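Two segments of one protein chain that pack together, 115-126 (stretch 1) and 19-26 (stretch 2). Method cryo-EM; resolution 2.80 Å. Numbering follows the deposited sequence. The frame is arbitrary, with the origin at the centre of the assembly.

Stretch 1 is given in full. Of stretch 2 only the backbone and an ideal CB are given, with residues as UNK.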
# COMPACT_ATOMS: atom_id res chain seq x y z
N LEU D 115 -43.53 43.36 -42.61
CA LEU D 115 -43.04 42.13 -41.99
C LEU D 115 -41.97 41.44 -42.80
O LEU D 115 -41.13 40.75 -42.23
CB LEU D 115 -44.17 41.14 -41.74
CG LEU D 115 -45.06 41.45 -40.54
CD1 LEU D 115 -46.04 40.34 -40.39
CD2 LEU D 115 -44.20 41.57 -39.31
N ARG D 116 -41.99 41.58 -44.13
CA ARG D 116 -40.91 41.00 -44.93
C ARG D 116 -39.59 41.70 -44.64
O ARG D 116 -38.55 41.05 -44.55
CB ARG D 116 -41.28 41.05 -46.41
CG ARG D 116 -40.17 40.60 -47.33
CD ARG D 116 -40.65 40.30 -48.73
NE ARG D 116 -41.37 39.03 -48.77
CZ ARG D 116 -42.02 38.57 -49.83
NH1 ARG D 116 -42.64 37.40 -49.77
NH2 ARG D 116 -42.05 39.28 -50.95
N LEU D 117 -39.62 43.00 -44.39
CA LEU D 117 -38.42 43.70 -43.97
C LEU D 117 -38.03 43.38 -42.53
O LEU D 117 -36.89 43.63 -42.14
CB LEU D 117 -38.60 45.19 -44.14
CG LEU D 117 -38.78 45.60 -45.59
CD1 LEU D 117 -39.11 47.05 -45.63
CD2 LEU D 117 -37.52 45.31 -46.38
N TYR D 118 -38.96 42.84 -41.73
CA TYR D 118 -38.61 42.40 -40.39
C TYR D 118 -37.80 41.11 -40.43
O TYR D 118 -36.79 40.99 -39.73
CB TYR D 118 -39.87 42.22 -39.55
CG TYR D 118 -39.61 41.61 -38.19
CD1 TYR D 118 -38.97 42.33 -37.20
CD2 TYR D 118 -40.00 40.31 -37.91
CE1 TYR D 118 -38.73 41.78 -35.96
CE2 TYR D 118 -39.76 39.75 -36.68
CZ TYR D 118 -39.13 40.48 -35.71
OH TYR D 118 -38.89 39.92 -34.49
N PHE D 119 -38.22 40.14 -41.24
CA PHE D 119 -37.52 38.86 -41.25
C PHE D 119 -36.24 38.94 -42.08
O PHE D 119 -35.34 38.11 -41.91
CB PHE D 119 -38.43 37.76 -41.78
CG PHE D 119 -39.57 37.42 -40.86
CD1 PHE D 119 -39.35 36.68 -39.71
CD2 PHE D 119 -40.86 37.81 -41.16
CE1 PHE D 119 -40.39 36.37 -38.87
CE2 PHE D 119 -41.91 37.49 -40.32
CZ PHE D 119 -41.67 36.77 -39.18
N GLN D 120 -36.13 39.92 -42.98
CA GLN D 120 -34.87 40.12 -43.69
C GLN D 120 -33.80 40.73 -42.80
O GLN D 120 -32.61 40.58 -43.08
CB GLN D 120 -35.07 41.00 -44.92
CG GLN D 120 -35.78 40.33 -46.07
CD GLN D 120 -36.00 41.26 -47.24
OE1 GLN D 120 -35.64 42.43 -47.19
NE2 GLN D 120 -36.63 40.75 -48.29
N ASN D 121 -34.20 41.41 -41.73
CA ASN D 121 -33.27 42.08 -40.84
C ASN D 121 -33.04 41.33 -39.54
O ASN D 121 -32.46 41.89 -38.61
CB ASN D 121 -33.77 43.49 -40.54
CG ASN D 121 -33.64 44.41 -41.73
OD1 ASN D 121 -32.61 44.45 -42.38
ND2 ASN D 121 -34.70 45.14 -42.02
N GLY D 122 -33.48 40.08 -39.45
CA GLY D 122 -33.42 39.34 -38.20
C GLY D 122 -34.81 39.07 -37.65
O GLY D 122 -35.44 39.95 -37.07
N GLY D 123 -35.29 37.84 -37.83
CA GLY D 123 -36.65 37.49 -37.50
C GLY D 123 -36.87 37.25 -36.01
O GLY D 123 -36.08 37.64 -35.16
N GLY D 124 -37.99 36.61 -35.72
CA GLY D 124 -38.37 36.32 -34.36
C GLY D 124 -39.74 35.66 -34.27
O GLY D 124 -40.37 35.37 -35.29
N PRO D 125 -40.21 35.41 -33.05
CA PRO D 125 -41.55 34.81 -32.90
C PRO D 125 -42.69 35.73 -33.29
O PRO D 125 -43.78 35.24 -33.59
CB PRO D 125 -41.59 34.44 -31.41
CG PRO D 125 -40.15 34.31 -31.01
CD PRO D 125 -39.43 35.36 -31.80
N CYS D 126 -42.49 37.06 -33.23
CA CYS D 126 -43.25 38.06 -33.97
C CYS D 126 -44.77 38.03 -33.76
O CYS D 126 -45.50 37.60 -34.65
CB CYS D 126 -42.94 37.93 -35.46
SG CYS D 126 -43.55 39.26 -36.51
N UNK D 19 -38.23 31.65 -50.32
CA UNK D 19 -38.57 31.57 -48.91
C UNK D 19 -37.64 32.46 -48.10
O UNK D 19 -36.61 32.94 -48.57
CB UNK D 19 -38.50 30.12 -48.42
N UNK D 20 -38.03 32.68 -46.85
CA UNK D 20 -37.33 33.60 -45.96
C UNK D 20 -36.95 32.89 -44.68
O UNK D 20 -37.74 32.13 -44.11
CB UNK D 20 -38.19 34.83 -45.65
N UNK D 21 -35.73 33.13 -44.23
CA UNK D 21 -35.21 32.52 -43.02
C UNK D 21 -35.63 33.32 -41.79
O UNK D 21 -35.91 34.52 -41.86
CB UNK D 21 -33.69 32.41 -43.09
N UNK D 22 -35.69 32.63 -40.66
CA UNK D 22 -36.05 33.23 -39.39
C UNK D 22 -35.00 32.83 -38.36
O UNK D 22 -34.44 31.73 -38.40
CB UNK D 22 -37.45 32.80 -38.95
N UNK D 23 -34.67 33.77 -37.47
CA UNK D 23 -33.71 33.52 -36.42
C UNK D 23 -34.43 33.20 -35.12
O UNK D 23 -35.66 33.18 -35.05
CB UNK D 23 -32.78 34.72 -36.24
N UNK D 24 -33.66 32.93 -34.07
CA UNK D 24 -34.19 32.63 -32.75
C UNK D 24 -33.62 33.63 -31.76
O UNK D 24 -32.40 33.80 -31.68
CB UNK D 24 -33.86 31.20 -32.33
N UNK D 25 -34.50 34.28 -31.01
CA UNK D 25 -34.08 35.22 -29.99
C UNK D 25 -35.12 35.24 -28.88
O UNK D 25 -36.29 34.93 -29.10
CB UNK D 25 -33.88 36.62 -30.58
N UNK D 26 -34.68 35.60 -27.68
CA UNK D 26 -35.55 35.65 -26.52
C UNK D 26 -35.66 37.04 -25.90
O UNK D 26 -36.47 37.22 -24.99
CB UNK D 26 -35.05 34.66 -25.47

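Stretch 1 offers two surfaces: a helical segment carrying R116 and F119, with Q120 following, and then the bare backbone of G122 to G124. Stretch 2 runs past both without regular secondary structure; only position 20 points its CB toward stretch 1.

Position 19 points away, with nothing of stretch 1 within reach of its CB. The contact sets no demand here; small or polar residues would serve equally. It is A19, and it makes no contact.

Position 20 is the decisive one. Its CB points toward the helix and lies 4.9 Å from F119 CB, which leaves a gap that a short side chain would not fill. Ahead lie the aliphatic part of Q120, the F119 CB and the arm of R116, so a long, flexible chain fits best: methionine fits well, and one ending in an acid or amide, which could meet the R116 guanidinium, is also plausible. The residue is M20. Its chi angles m, t, p carry CE to 3.7 Å from F119 CB and 3.7 Å from Q120 CG, and to 3.3 Å from R116 O, while SD sits 3.6 Å from R116 NE. Length does the work, since one methyl touches three residues of stretch 1.

Position 21 points sideways, with no atom of stretch 1 within 5.5 Å of its CB, so stretch 1 leaves the choice wide, polar or apolar. It is S21, whose backbone O comes to 3.6 Å from F119 O.

Position 22 also points sideways, but its CB is 4.4 Å from F119 CD1 and 5.0 Å from G123 CA. A compact beta-branched side chain, valine or isoleucine, or threonine using its methyl, could bridge ring and glycine. V22 does so: CG2 lies 3.9 Å from F119 CE1 and 3.6 Å from G124 N. The rule is reciprocal, for a CB on G123 would fall 2.9 Å from V22 CG2 and also clash with F119.

Position 23 has its CB 4.3 Å from G123 N, beside the peptide N and O of that glycine. A small polar side chain, serine, threonine or asparagine, is a natural choice. S23, at chi1 p, brings OG to 3.2 Å from G123 O, a close polar approach.

Position 24 points away, so stretch 1 would accept almost any residue; A24 makes no contact.

Position 25 points sideways, its CB 5.2 Å from G123 O. There is room for a small or medium side chain, and a donor could look toward the G123 carbonyl. S25 places OG 4.3 Å from G123 O, and its own O lies 4.2 Å from P125 CD.

Position 26 points away again, leaving the choice equally open, and A26 makes no contact.

Stretch 2 19-26: AMSVSASA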
# COMPACT_ATOMS: atom_id res chain seq x y z
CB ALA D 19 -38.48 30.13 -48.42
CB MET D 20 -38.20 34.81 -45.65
CG MET D 20 -38.52 35.63 -46.87
SD MET D 20 -39.62 36.97 -46.45
CE MET D 20 -38.50 37.89 -45.44
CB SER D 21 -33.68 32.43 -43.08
OG SER D 21 -33.10 33.71 -43.09
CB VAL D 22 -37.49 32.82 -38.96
CG1 VAL D 22 -37.63 31.32 -38.75
CG2 VAL D 22 -37.97 33.59 -37.74
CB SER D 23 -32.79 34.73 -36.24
OG SER D 23 -33.50 35.84 -35.73
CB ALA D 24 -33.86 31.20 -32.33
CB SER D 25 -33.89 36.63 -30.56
OG SER D 25 -35.13 37.17 -30.99
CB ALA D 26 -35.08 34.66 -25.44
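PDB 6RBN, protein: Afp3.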